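Local coordinates for protein copper-containing nitrite reductase (Hyphomicrobium denitrificans 1NES1, PDB 6TFD) that probably reduces nitrite to nitric oxide with electrons from cytochrome c, using copper ions held in its cupredoxin domains, at residues L60-G65 and L131-G136; E66-N71 and F105-V110; T207-L212 and V248-A253; D154-I159 and F199-V204. All coordinates share one frame; numbering follows the deposited sequence.

Interaction 1: residues L60-G65 and L131-G136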
loop_
_atom_site.group_PDB
_atom_site.type_symbol
_atom_site.label_atom_id
_atom_site.label_comp_id
_atom_site.label_asym_id
_atom_site.label_seq_id
_atom_site.Cartn_x
_atom_site.Cartn_y
_atom_site.Cartn_z
ATOM N N LEU A 60 30.234 3.866 13.676
ATOM C CA LEU A 60 30.943 3.005 12.688
ATOM C C LEU A 60 32.277 2.587 13.298
ATOM O O LEU A 60 33.184 3.415 13.293
ATOM C CB LEU A 60 31.178 3.804 11.402
ATOM C CG LEU A 60 29.952 4.498 10.818
ATOM C CD1 LEU A 60 30.292 5.103 9.467
ATOM C CD2 LEU A 60 28.779 3.546 10.689
ATOM N N VAL A 61 32.360 1.392 13.877
ATOM C CA VAL A 61 33.554 0.940 14.667
ATOM C C VAL A 61 34.515 0.193 13.739
ATOM O O VAL A 61 34.113 -0.785 13.068
ATOM C CB VAL A 61 33.174 0.075 15.884
ATOM C CG1 VAL A 61 34.341 -0.779 16.368
ATOM C CG2 VAL A 61 32.622 0.921 17.025
ATOM N N VAL A 62 35.758 0.647 13.721
ATOM C CA VAL A 62 36.786 0.237 12.730
ATOM C C VAL A 62 38.104 0.043 13.490
ATOM O O VAL A 62 38.277 0.708 14.528
ATOM C CB VAL A 62 36.819 1.305 11.623
ATOM C CG1 VAL A 62 38.191 1.511 11.033
ATOM C CG2 VAL A 62 35.810 0.979 10.541
ATOM N N HIS A 63 38.956 -0.897 13.058
ATOM C CA HIS A 63 40.292 -1.152 13.668
ATOM C C HIS A 63 41.367 -0.419 12.850
ATOM O O HIS A 63 41.232 -0.337 11.606
ATOM C CB HIS A 63 40.543 -2.655 13.869
ATOM C CG HIS A 63 39.621 -3.286 14.865
ATOM N ND1 HIS A 63 39.964 -3.466 16.188
ATOM C CD2 HIS A 63 38.362 -3.778 14.743
ATOM C CE1 HIS A 63 38.961 -4.049 16.832
ATOM N NE2 HIS A 63 37.957 -4.249 15.967
ATOM N N GLU A 64 42.371 0.128 13.547
ATOM C CA GLU A 64 43.524 0.860 12.958
ATOM C C GLU A 64 44.001 0.087 11.721
ATOM O O GLU A 64 44.206 -1.152 11.832
ATOM C CB GLU A 64 44.620 1.035 14.017
ATOM C CG GLU A 64 45.866 1.778 13.543
ATOM C CD GLU A 64 46.973 1.857 14.587
ATOM O OE1 GLU A 64 46.877 1.136 15.605
ATOM O OE2 GLU A 64 47.936 2.635 14.390
ATOM N N GLY A 65 44.103 0.779 10.581
ATOM C CA GLY A 65 44.714 0.249 9.349
ATOM C C GLY A 65 43.721 -0.394 8.386
ATOM O O GLY A 65 44.148 -0.736 7.268
ATOM N N LEU A 131 32.551 8.011 13.541
ATOM C CA LEU A 131 33.492 6.922 13.159
ATOM C C LEU A 131 34.480 6.741 14.318
ATOM O O LEU A 131 35.195 7.707 14.635
ATOM C CB LEU A 131 34.203 7.291 11.855
ATOM C CG LEU A 131 35.413 6.433 11.475
ATOM C CD1 LEU A 131 34.994 5.099 10.873
ATOM C CD2 LEU A 131 36.320 7.183 10.507
ATOM N N GLN A 132 34.473 5.567 14.957
ATOM C CA GLN A 132 35.467 5.201 16.002
ATOM C C GLN A 132 36.502 4.240 15.396
ATOM O O GLN A 132 36.112 3.135 14.943
ATOM C CB GLN A 132 34.805 4.584 17.233
ATOM C CG GLN A 132 35.818 4.106 18.263
ATOM C CD GLN A 132 35.363 4.309 19.690
ATOM O OE1 GLN A 132 34.595 3.515 20.242
ATOM N NE2 GLN A 132 35.851 5.379 20.306
ATOM N N VAL A 133 37.766 4.670 15.380
ATOM C CA VAL A 133 38.953 3.861 14.977
ATOM C C VAL A 133 39.672 3.412 16.260
ATOM O O VAL A 133 40.078 4.268 17.080
ATOM C CB VAL A 133 39.879 4.640 14.024
ATOM C CG1 VAL A 133 40.907 3.729 13.370
ATOM C CG2 VAL A 133 39.101 5.386 12.955
ATOM N N VAL A 134 39.786 2.096 16.425
ATOM C CA VAL A 134 40.304 1.406 17.639
ATOM C C VAL A 134 41.665 0.793 17.301
ATOM O O VAL A 134 41.865 0.269 16.206
ATOM C CB VAL A 134 39.261 0.370 18.109
ATOM C CG1 VAL A 134 39.857 -0.861 18.781
ATOM C CG2 VAL A 134 38.230 1.034 19.002
ATOM N N PRO A 135 42.650 0.832 18.229
ATOM C CA PRO A 135 43.969 0.250 17.968
ATOM C C PRO A 135 43.952 -1.292 17.933
ATOM O O PRO A 135 43.067 -1.901 18.571
ATOM C CB PRO A 135 44.791 0.780 19.148
ATOM C CG PRO A 135 43.783 0.892 20.268
ATOM C CD PRO A 135 42.532 1.394 19.588
ATOM N N GLY A 136 44.891 -1.886 17.177
ATOM C CA GLY A 136 45.045 -3.350 17.037
ATOM C C GLY A 136 44.011 -3.964 16.102
ATOM O O GLY A 136 43.081 -3.264 15.681
#
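Leu60 to His63 and Leu131 to Val134 pair in register as parallel beta strands of a plastocyanin-like cupredoxin domain. Leu60, Val62, Leu131 and Val133, branched and apolar, suit its buried face; more polar or exposed residues take the other. Leu131 has CG anti to its backbone nitrogen (chi1 167°) and, with chi2 78°, turns CD1 toward the neighbouring strand, 3.5 Å from Leu60 O and close to Leu60 CB and Val62 CG2. Val62 meets Val133 through their CG1 methyls, 4.2 Å apart. On the other face His63 and Val134 lie side by side, with Val134 CG1 3.7 Å from ND1 of the imidazole. That ring has CG beside the backbone nitrogen (chi1 -66°), and at its edge ND1 gives a weak hydrogen bond to Gly136 O (3.2 Å). The backbone ladder ends where Glu64 N bonds Val134 O at 2.7 Å. Gln132, on the face of Val61, turns its amide oxygen to Lys59. Strand 60-63 forms an edge of its sheet, and strand 128-134 separates it from strand 111-116. The face bearing Leu60 and Val62 packs on Phe32 of strand 30-39 and on Ile70 and Val68 of strand 67-73, in the opposing sheet.

Interaction 2: residues E66-N71 and F105-V110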
loop_
_atom_site.group_PDB
_atom_site.type_symbol
_atom_site.label_atom_id
_atom_site.label_comp_id
_atom_site.label_asym_id
_atom_site.label_seq_id
_atom_site.Cartn_x
_atom_site.Cartn_y
_atom_site.Cartn_z
ATOM N N GLU A 66 42.444 -0.548 8.755
ATOM C CA GLU A 66 41.409 -1.115 7.842
ATOM C C GLU A 66 41.095 -0.102 6.728
ATOM O O GLU A 66 41.308 1.116 6.901
ATOM C CB GLU A 66 40.168 -1.558 8.626
ATOM C CG GLU A 66 40.388 -2.839 9.430
ATOM C CD GLU A 66 39.223 -3.360 10.257
ATOM O OE1 GLU A 66 38.361 -2.540 10.683
ATOM O OE2 GLU A 66 39.193 -4.600 10.504
ATOM N N THR A 67 40.686 -0.614 5.575
ATOM C CA THR A 67 40.106 0.169 4.462
ATOM C C THR A 67 38.598 0.231 4.705
ATOM O O THR A 67 37.968 -0.848 4.903
ATOM C CB THR A 67 40.486 -0.445 3.111
ATOM O OG1 THR A 67 41.906 -0.452 3.038
ATOM C CG2 THR A 67 39.951 0.345 1.939
ATOM N N VAL A 68 38.051 1.448 4.714
ATOM C CA VAL A 68 36.640 1.745 5.094
ATOM C C VAL A 68 35.930 2.200 3.826
ATOM O O VAL A 68 36.463 3.108 3.150
ATOM C CB VAL A 68 36.583 2.806 6.210
ATOM C CG1 VAL A 68 35.164 3.234 6.546
ATOM C CG2 VAL A 68 37.289 2.299 7.458
ATOM N N GLN A 69 34.828 1.526 3.494
ATOM C CA GLN A 69 33.924 1.871 2.366
ATOM C C GLN A 69 32.601 2.270 3.008
ATOM O O GLN A 69 32.100 1.494 3.866
ATOM C CB GLN A 69 33.754 0.687 1.414
ATOM C CG GLN A 69 33.006 1.007 0.123
ATOM C CD GLN A 69 32.608 -0.224 -0.671
ATOM O OE1 GLN A 69 33.403 -1.136 -0.883
ATOM N NE2 GLN A 69 31.368 -0.258 -1.141
ATOM N N ILE A 70 32.114 3.467 2.685
ATOM C CA ILE A 70 30.805 3.975 3.178
ATOM C C ILE A 70 29.929 4.208 1.951
ATOM O O ILE A 70 30.367 4.952 1.049
ATOM C CB ILE A 70 30.973 5.255 4.016
ATOM C CG1 ILE A 70 31.715 4.980 5.326
ATOM C CG2 ILE A 70 29.622 5.927 4.273
ATOM C CD1 ILE A 70 32.122 6.243 6.067
ATOM N N ASN A 71 28.756 3.583 1.934
ATOM C CA ASN A 71 27.731 3.755 0.876
ATOM C C ASN A 71 26.614 4.677 1.388
ATOM O O ASN A 71 25.821 4.228 2.264
ATOM C CB ASN A 71 27.148 2.403 0.475
ATOM C CG ASN A 71 28.207 1.375 0.157
ATOM O OD1 ASN A 71 29.147 1.639 -0.604
ATOM N ND2 ASN A 71 28.036 0.190 0.722
ATOM N N PHE A 105 38.584 5.152 2.303
ATOM C CA PHE A 105 39.803 5.710 2.935
ATOM C C PHE A 105 40.413 4.610 3.809
ATOM O O PHE A 105 39.720 3.615 4.104
ATOM C CB PHE A 105 39.478 6.993 3.718
ATOM C CG PHE A 105 38.480 6.827 4.840
ATOM C CD1 PHE A 105 37.120 6.884 4.597
ATOM C CD2 PHE A 105 38.900 6.593 6.137
ATOM C CE1 PHE A 105 36.201 6.689 5.620
ATOM C CE2 PHE A 105 37.985 6.389 7.160
ATOM C CZ PHE A 105 36.634 6.446 6.904
ATOM N N ILE A 106 41.683 4.778 4.183
ATOM C CA ILE A 106 42.383 3.891 5.154
ATOM C C ILE A 106 42.264 4.546 6.531
ATOM O O ILE A 106 42.706 5.694 6.686
ATOM C CB ILE A 106 43.841 3.621 4.730
ATOM C CG1 ILE A 106 43.921 2.923 3.367
ATOM C CG2 ILE A 106 44.574 2.818 5.798
ATOM C CD1 ILE A 106 44.043 3.877 2.184
ATOM N N ALA A 107 41.686 3.818 7.485
ATOM C CA ALA A 107 41.568 4.204 8.905
ATOM C C ALA A 107 42.960 4.229 9.552
ATOM O O ALA A 107 43.247 3.416 10.422
ATOM C CB ALA A 107 40.623 3.246 9.581
ATOM N N SER A 108 43.809 5.152 9.125
ATOM C CA SER A 108 45.218 5.249 9.575
ATOM C C SER A 108 45.318 5.919 10.953
ATOM O O SER A 108 46.386 5.782 11.578
ATOM C CB SER A 108 46.052 5.968 8.540
ATOM O OG SER A 108 45.403 7.148 8.098
ATOM N N LYS A 109 44.264 6.613 11.412
ATOM C CA LYS A 109 44.277 7.431 12.660
ATOM C C LYS A 109 43.285 6.875 13.686
ATOM O O LYS A 109 42.101 6.668 13.350
ATOM C CB LYS A 109 43.953 8.891 12.344
ATOM C CG LYS A 109 44.763 9.528 11.220
ATOM C CD LYS A 109 44.041 10.710 10.555
ATOM C CE LYS A 109 44.957 11.778 9.983
ATOM N NZ LYS A 109 45.125 11.658 8.518
ATOM N N VAL A 110 43.765 6.626 14.903
ATOM C CA VAL A 110 42.948 6.118 16.039
ATOM C C VAL A 110 42.253 7.301 16.719
ATOM O O VAL A 110 42.900 8.348 16.903
ATOM C CB VAL A 110 43.809 5.325 17.038
ATOM C CG1 VAL A 110 43.108 5.125 18.369
ATOM C CG2 VAL A 110 44.245 3.993 16.446
#
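Val68 lies against one face of the Phe105 ring, the two side chains running side by side from neighbouring antiparallel strands of the cupredoxin sandwich. Val68 CB sits 4.0 Å from the ring centroid, 21° off the normal, a CH-pi contact displaced toward the rim, while CG1 reaches CZ at 3.6 Å. The ring is brought there because Phe105 CG stands between its backbone nitrogen and carbonyl carbon (chi1 60°), which folds the aromatic group over the adjoining strand. A flat phenyl suits this place: its face accepts the branched valine, and its edge meets Ile70, whose CD1 approaches CE1 near the ring plane at 4.1 Å. Val68 CG2 also touches CB of Ala107, the centre of an inverse gamma turn, a side chain short enough to fit beside it. On the other face of the sheet Thr67 OG1 passes Ile106 CG1 at 3.9 Å. The backbone fixes this register: Val68 and Phe105 exchange two hydrogen bonds, the one from Val68 N to Phe105 O almost straight (175°), and Ala107 N reaches Glu66 O at 2.8 Å. Strand 100-106 is the outer strand here, and strand 67-73 is bonded on its other side to strand 30-39. Val62 of strand 60-63 covers Val68 and Ala107, whereas Thr67 and Gln69 pack against Pro266 and Ser267 of a second subunit.

Interaction 3: residues T207-L212 and V248-A253; sequences TVELHL and VVTFKA
Val208 and Phe251 form one of the hydrogen-bonded pairs joining two antiparallel strands, 207-212 and 248-252, in a beta sheet of the multicopper oxidase cupredoxin fold. Four backbone bonds hold the ladder, two between Val208 and Phe251 and two between Leu210 and Val249. CH-pi contacts follow on both faces. Val208 CB lies 4.0 Å from the centroid of the Phe251 ring, over its face, and Val248 CG1 lies at the same distance from the centroid of the His211 imidazole. With chi1 at 74° the Phe251 ring is folded back across the ladder, its face against Val208; a broad aromatic suits this inner face, where it also meets Phe226. Apolar contacts add Leu210 CD2 against Val249 CG1 at 3.8 Å. Thr207 and Thr250 turn their methyls to each other, and Thr250 OG1 bonds Gly446 O of a third subunit, whose strand extends the sheet. Within strand 207-212, His211 and Glu209, two residues apart on one face, are joined by a His-carboxylate hydrogen bond: a histidine can take Val248 on its ring and still give an N-H to a carboxylate. Replacing His211 by an alanine would probably uncover Val248 CG1 and leave the Glu209 carboxylate without this partner and freer to turn. The bond itself is nearly straight (178°): His211 NE2, with its partner in the ring plane, meets the anti lone pair of Glu209 OE1 at 2.9 Å.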
loop_
_atom_site.group_PDB
_atom_site.type_symbol
_atom_site.label_atom_id
_atom_site.label_comp_id
_atom_site.label_asym_id
_atom_site.label_seq_id
_atom_site.Cartn_x
_atom_site.Cartn_y
_atom_site.Cartn_z
ATOM N N THR A 207 38.594 -48.395 -13.000
ATOM C CA THR A 207 37.201 -48.771 -12.671
ATOM C C THR A 207 36.947 -48.183 -11.279
ATOM O O THR A 207 37.784 -48.421 -10.374
ATOM C CB THR A 207 37.003 -50.283 -12.835
ATOM O OG1 THR A 207 36.873 -50.584 -14.226
ATOM C CG2 THR A 207 35.776 -50.819 -12.131
ATOM N N VAL A 208 35.901 -47.360 -11.136
ATOM C CA VAL A 208 35.537 -46.715 -9.839
ATOM C C VAL A 208 34.434 -47.545 -9.178
ATOM O O VAL A 208 33.396 -47.790 -9.852
ATOM C CB VAL A 208 35.111 -45.251 -10.039
ATOM C CG1 VAL A 208 34.659 -44.622 -8.733
ATOM C CG2 VAL A 208 36.232 -44.441 -10.675
ATOM N N GLU A 209 34.699 -48.011 -7.948
ATOM C CA GLU A 209 33.724 -48.685 -7.043
ATOM C C GLU A 209 33.263 -47.625 -6.035
ATOM O O GLU A 209 34.010 -47.369 -5.063
ATOM C CB GLU A 209 34.342 -49.916 -6.361
ATOM C CG GLU A 209 33.391 -50.716 -5.469
ATOM C CD GLU A 209 34.044 -51.839 -4.661
ATOM O OE1 GLU A 209 33.637 -52.086 -3.512
ATOM O OE2 GLU A 209 34.958 -52.480 -5.183
ATOM N N LEU A 210 32.101 -47.013 -6.282
ATOM C CA LEU A 210 31.580 -45.902 -5.443
ATOM C C LEU A 210 30.590 -46.423 -4.403
ATOM O O LEU A 210 29.600 -47.046 -4.810
ATOM C CB LEU A 210 30.883 -44.868 -6.321
ATOM C CG LEU A 210 30.295 -43.728 -5.512
ATOM C CD1 LEU A 210 31.365 -42.706 -5.216
ATOM C CD2 LEU A 210 29.139 -43.097 -6.234
ATOM N N HIS A 211 30.838 -46.116 -3.129
ATOM C CA HIS A 211 29.916 -46.337 -1.984
ATOM C C HIS A 211 29.345 -44.988 -1.512
ATOM O O HIS A 211 30.127 -44.182 -0.964
ATOM C CB HIS A 211 30.668 -47.066 -0.865
ATOM C CG HIS A 211 31.046 -48.456 -1.241
ATOM N ND1 HIS A 211 30.296 -49.547 -0.848
ATOM C CD2 HIS A 211 32.044 -48.934 -2.023
ATOM C CE1 HIS A 211 30.823 -50.644 -1.364
ATOM N NE2 HIS A 211 31.891 -50.293 -2.092
ATOM N N LEU A 212 28.042 -44.743 -1.709
ATOM C CA LEU A 212 27.357 -43.534 -1.167
ATOM C C LEU A 212 26.483 -43.934 0.031
ATOM O O LEU A 212 25.477 -44.686 -0.164
ATOM C CB LEU A 212 26.526 -42.845 -2.257
ATOM C CG LEU A 212 26.204 -41.369 -1.994
ATOM C CD1 LEU A 212 25.832 -40.650 -3.272
ATOM C CD2 LEU A 212 25.078 -41.205 -0.980
ATOM N N VAL A 248 25.706 -48.637 -3.913
ATOM C CA VAL A 248 27.013 -49.013 -4.525
ATOM C C VAL A 248 26.827 -49.058 -6.041
ATOM O O VAL A 248 25.855 -49.664 -6.506
ATOM C CB VAL A 248 27.530 -50.348 -3.958
ATOM C CG1 VAL A 248 28.885 -50.715 -4.538
ATOM C CG2 VAL A 248 27.608 -50.316 -2.441
ATOM N N VAL A 249 27.712 -48.385 -6.771
ATOM C CA VAL A 249 27.743 -48.389 -8.266
ATOM C C VAL A 249 29.196 -48.522 -8.758
ATOM O O VAL A 249 30.124 -47.892 -8.151
ATOM C CB VAL A 249 27.077 -47.119 -8.829
ATOM C CG1 VAL A 249 27.865 -45.868 -8.434
ATOM C CG2 VAL A 249 26.858 -47.198 -10.344
ATOM N N THR A 250 29.381 -49.271 -9.848
ATOM C CA THR A 250 30.685 -49.438 -10.538
ATOM C C THR A 250 30.602 -48.745 -11.890
ATOM O O THR A 250 29.568 -48.923 -12.582
ATOM C CB THR A 250 31.066 -50.914 -10.636
ATOM O OG1 THR A 250 31.257 -51.316 -9.281
ATOM C CG2 THR A 250 32.323 -51.164 -11.436
ATOM N N PHE A 251 31.619 -47.950 -12.228
ATOM C CA PHE A 251 31.682 -47.268 -13.546
ATOM C C PHE A 251 33.147 -47.115 -13.983
ATOM O O PHE A 251 34.050 -47.003 -13.116
ATOM C CB PHE A 251 30.863 -45.971 -13.508
ATOM C CG PHE A 251 31.486 -44.823 -12.754
ATOM C CD1 PHE A 251 32.411 -43.988 -13.373
ATOM C CD2 PHE A 251 31.134 -44.562 -11.437
ATOM C CE1 PHE A 251 32.998 -42.937 -12.683
ATOM C CE2 PHE A 251 31.706 -43.496 -10.757
ATOM C CZ PHE A 251 32.635 -42.688 -11.383
ATOM N N LYS A 252 33.366 -47.178 -15.303
ATOM C CA LYS A 252 34.677 -46.979 -15.960
ATOM C C LYS A 252 34.845 -45.493 -16.267
ATOM O O LYS A 252 33.890 -44.893 -16.794
ATOM C CB LYS A 252 34.768 -47.841 -17.219
ATOM C CG LYS A 252 34.686 -49.338 -16.942
ATOM C CD LYS A 252 35.122 -50.227 -18.091
ATOM C CE LYS A 252 35.275 -51.670 -17.660
ATOM N NZ LYS A 252 36.158 -52.428 -18.577
ATOM N N ALA A 253 36.003 -44.943 -15.892
ATOM C CA ALA A 253 36.517 -43.606 -16.278
ATOM C C ALA A 253 37.070 -43.647 -17.718
ATOM O O ALA A 253 38.281 -43.869 -17.892
ATOM C CB ALA A 253 37.578 -43.188 -15.281
#

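Interaction 4: residues D154-I159 and F199-V204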
loop_
_atom_site.group_PDB
_atom_site.type_symbol
_atom_site.label_atom_id
_atom_site.label_comp_id
_atom_site.label_asym_id
_atom_site.label_seq_id
_atom_site.Cartn_x
_atom_site.Cartn_y
_atom_site.Cartn_z
ATOM N N ASP A 154 43.415 -29.144 0.392
ATOM C CA ASP A 154 42.947 -30.493 0.814
ATOM C C ASP A 154 42.525 -31.266 -0.427
ATOM O O ASP A 154 41.316 -31.331 -0.705
ATOM C CB ASP A 154 41.831 -30.414 1.852
ATOM C CG ASP A 154 41.174 -31.742 2.181
ATOM O OD1 ASP A 154 41.749 -32.784 1.840
ATOM O OD2 ASP A 154 40.081 -31.715 2.773
ATOM N N LEU A 155 43.499 -31.827 -1.140
ATOM C CA LEU A 155 43.268 -32.717 -2.307
ATOM C C LEU A 155 44.421 -33.696 -2.452
ATOM O O LEU A 155 45.559 -33.403 -2.083
ATOM C CB LEU A 155 43.074 -31.903 -3.597
ATOM C CG LEU A 155 44.320 -31.310 -4.262
ATOM C CD1 LEU A 155 44.002 -30.865 -5.690
ATOM C CD2 LEU A 155 44.864 -30.137 -3.448
ATOM N N PRO A 156 44.152 -34.909 -2.979
ATOM C CA PRO A 156 45.222 -35.861 -3.258
ATOM C C PRO A 156 46.069 -35.316 -4.413
ATOM O O PRO A 156 45.477 -34.747 -5.337
ATOM C CB PRO A 156 44.503 -37.166 -3.628
ATOM C CG PRO A 156 43.095 -36.746 -4.011
ATOM C CD PRO A 156 42.820 -35.440 -3.292
ATOM N N GLY A 157 47.396 -35.473 -4.308
ATOM C CA GLY A 157 48.372 -35.066 -5.341
ATOM C C GLY A 157 48.363 -35.984 -6.569
ATOM O O GLY A 157 47.613 -36.969 -6.627
ATOM N N PRO A 158 49.211 -35.686 -7.587
ATOM C CA PRO A 158 49.277 -36.491 -8.811
ATOM C C PRO A 158 49.466 -37.991 -8.520
ATOM O O PRO A 158 50.284 -38.330 -7.672
ATOM C CB PRO A 158 50.504 -35.932 -9.554
ATOM C CG PRO A 158 50.682 -34.520 -9.021
ATOM C CD PRO A 158 50.180 -34.574 -7.596
ATOM N N ILE A 159 48.696 -38.857 -9.184
ATOM C CA ILE A 159 48.868 -40.338 -9.061
ATOM C C ILE A 159 50.173 -40.701 -9.782
ATOM O O ILE A 159 50.539 -40.043 -10.780
ATOM C CB ILE A 159 47.661 -41.119 -9.629
ATOM C CG1 ILE A 159 46.322 -40.680 -9.020
ATOM C CG2 ILE A 159 47.883 -42.614 -9.451
ATOM C CD1 ILE A 159 45.105 -41.006 -9.880
ATOM N N PHE A 199 37.802 -33.924 -3.272
ATOM C CA PHE A 199 38.487 -33.945 -4.591
ATOM C C PHE A 199 38.795 -35.405 -4.943
ATOM O O PHE A 199 39.579 -36.058 -4.242
ATOM C CB PHE A 199 39.766 -33.104 -4.580
ATOM C CG PHE A 199 40.348 -32.878 -5.952
ATOM C CD1 PHE A 199 40.999 -33.901 -6.628
ATOM C CD2 PHE A 199 40.199 -31.657 -6.591
ATOM C CE1 PHE A 199 41.499 -33.703 -7.907
ATOM C CE2 PHE A 199 40.725 -31.449 -7.856
ATOM C CZ PHE A 199 41.382 -32.468 -8.510
ATOM N N LEU A 200 38.159 -35.917 -5.984
ATOM C CA LEU A 200 38.338 -37.317 -6.434
ATOM C C LEU A 200 39.366 -37.343 -7.571
ATOM O O LEU A 200 39.249 -36.554 -8.529
ATOM C CB LEU A 200 36.985 -37.876 -6.882
ATOM C CG LEU A 200 35.843 -37.755 -5.875
ATOM C CD1 LEU A 200 34.651 -38.565 -6.328
ATOM C CD2 LEU A 200 36.267 -38.199 -4.491
ATOM N N ARG A 201 40.344 -38.238 -7.469
ATOM C CA ARG A 201 41.460 -38.333 -8.434
ATOM C C ARG A 201 41.640 -39.795 -8.825
ATOM O O ARG A 201 42.005 -40.576 -7.956
ATOM C CB ARG A 201 42.724 -37.731 -7.821
ATOM C CG ARG A 201 43.704 -37.206 -8.855
ATOM C CD ARG A 201 44.789 -36.423 -8.159
ATOM N NE ARG A 201 45.653 -35.776 -9.131
ATOM C CZ ARG A 201 46.218 -34.595 -8.958
ATOM N NH1 ARG A 201 46.013 -33.924 -7.838
ATOM N NH2 ARG A 201 46.978 -34.085 -9.910
ATOM N N VAL A 202 41.349 -40.124 -10.081
ATOM C CA VAL A 202 41.604 -41.452 -10.700
ATOM C C VAL A 202 42.418 -41.230 -11.980
ATOM O O VAL A 202 42.567 -40.064 -12.418
ATOM C CB VAL A 202 40.293 -42.196 -10.995
ATOM C CG1 VAL A 202 39.523 -42.479 -9.722
ATOM C CG2 VAL A 202 39.421 -41.468 -12.009
ATOM N N ARG A 203 42.916 -42.334 -12.539
ATOM C CA ARG A 203 43.656 -42.418 -13.821
ATOM C C ARG A 203 42.656 -42.880 -14.877
ATOM O O ARG A 203 41.774 -43.664 -14.510
ATOM C CB ARG A 203 44.812 -43.405 -13.646
ATOM C CG ARG A 203 45.452 -43.870 -14.942
ATOM C CD ARG A 203 45.545 -45.379 -15.029
ATOM N NE ARG A 203 45.893 -45.682 -16.398
ATOM C CZ ARG A 203 46.998 -45.248 -16.954
ATOM N NH1 ARG A 203 47.848 -44.537 -16.227
ATOM N NH2 ARG A 203 47.252 -45.539 -18.214
ATOM N N VAL A 204 42.764 -42.410 -16.120
ATOM C CA VAL A 204 41.905 -42.924 -17.231
ATOM C C VAL A 204 42.151 -44.441 -17.389
ATOM O O VAL A 204 43.284 -44.919 -17.119
ATOM C CB VAL A 204 42.111 -42.137 -18.544
ATOM C CG1 VAL A 204 43.504 -42.334 -19.140
ATOM C CG2 VAL A 204 41.024 -42.475 -19.558
HETATM O O HOH W 1 39.285 -33.282 -0.820
#
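Strand 200-203 forms an edge of a cupredoxin beta sheet, and the proline-rich connection 154-159, which has no regular structure, runs alongside it in nearly the same direction. Arg201 carries the contact. Its chain is extended from CG to NE, with CG anti to the backbone nitrogen (chi1 -154°), a shape that carries the guanidinium to the peptide between Gly157 and Pro158. Pro158 N and Gly157 C cover one face of that group, a flat peptide against a flat cation, while NH1 bonds a lone pair of Pro156 O in the carbonyl plane at 2.7 Å. Prolines suit a loop like this, since they stiffen an extended chain and have no N-H that would need a partner. Arg201 also makes salt bridges to Glu283 and Glu294, two carboxylates that would probably balance its charge. A leucine in its place would probably leave Pro156 O without this donor and both glutamates without this cationic partner. Farther along, Ile159 CD1 presses on the strand backbone at Val202 C, 3.4 Å away. At the other end Leu155 and Phe199 lie side by side, their CB atoms 3.7 Å apart, and Tyr296 meets the Phe199 ring edge to face. One water joins the backbones here, donating to Asp154 O and accepting from Phe199 N. Above the centre of the phenyl ring stands Leu155 CD1, 4.0 Å from the centroid and 10° off the normal.

In the fold
The four contacts fall into two groups on opposite sides of the chain's centre. Interactions 1 and 2 share one cupredoxin domain, centres 8 Å apart; interaction 2 is nested in the loop that interaction 1 closes, and Val62 CG1 meets Ala107 CB at 3.3 Å. Interactions 3 and 4, centres 15 Å apart, touch where Val208 CG2 approaches Val202 CG1, strands 200-203 and 207-214 being consecutive. About 54 Å separates the centres of interactions 1 and 3. None supplies a copper ligand. The Ile70 side chain is about 13 Å from bound copper and about 11 Å from those of ligands His80 and Met127, and Leu210's about 12 Å from another copper; interactions 1 and 4 lie away from the copper sites.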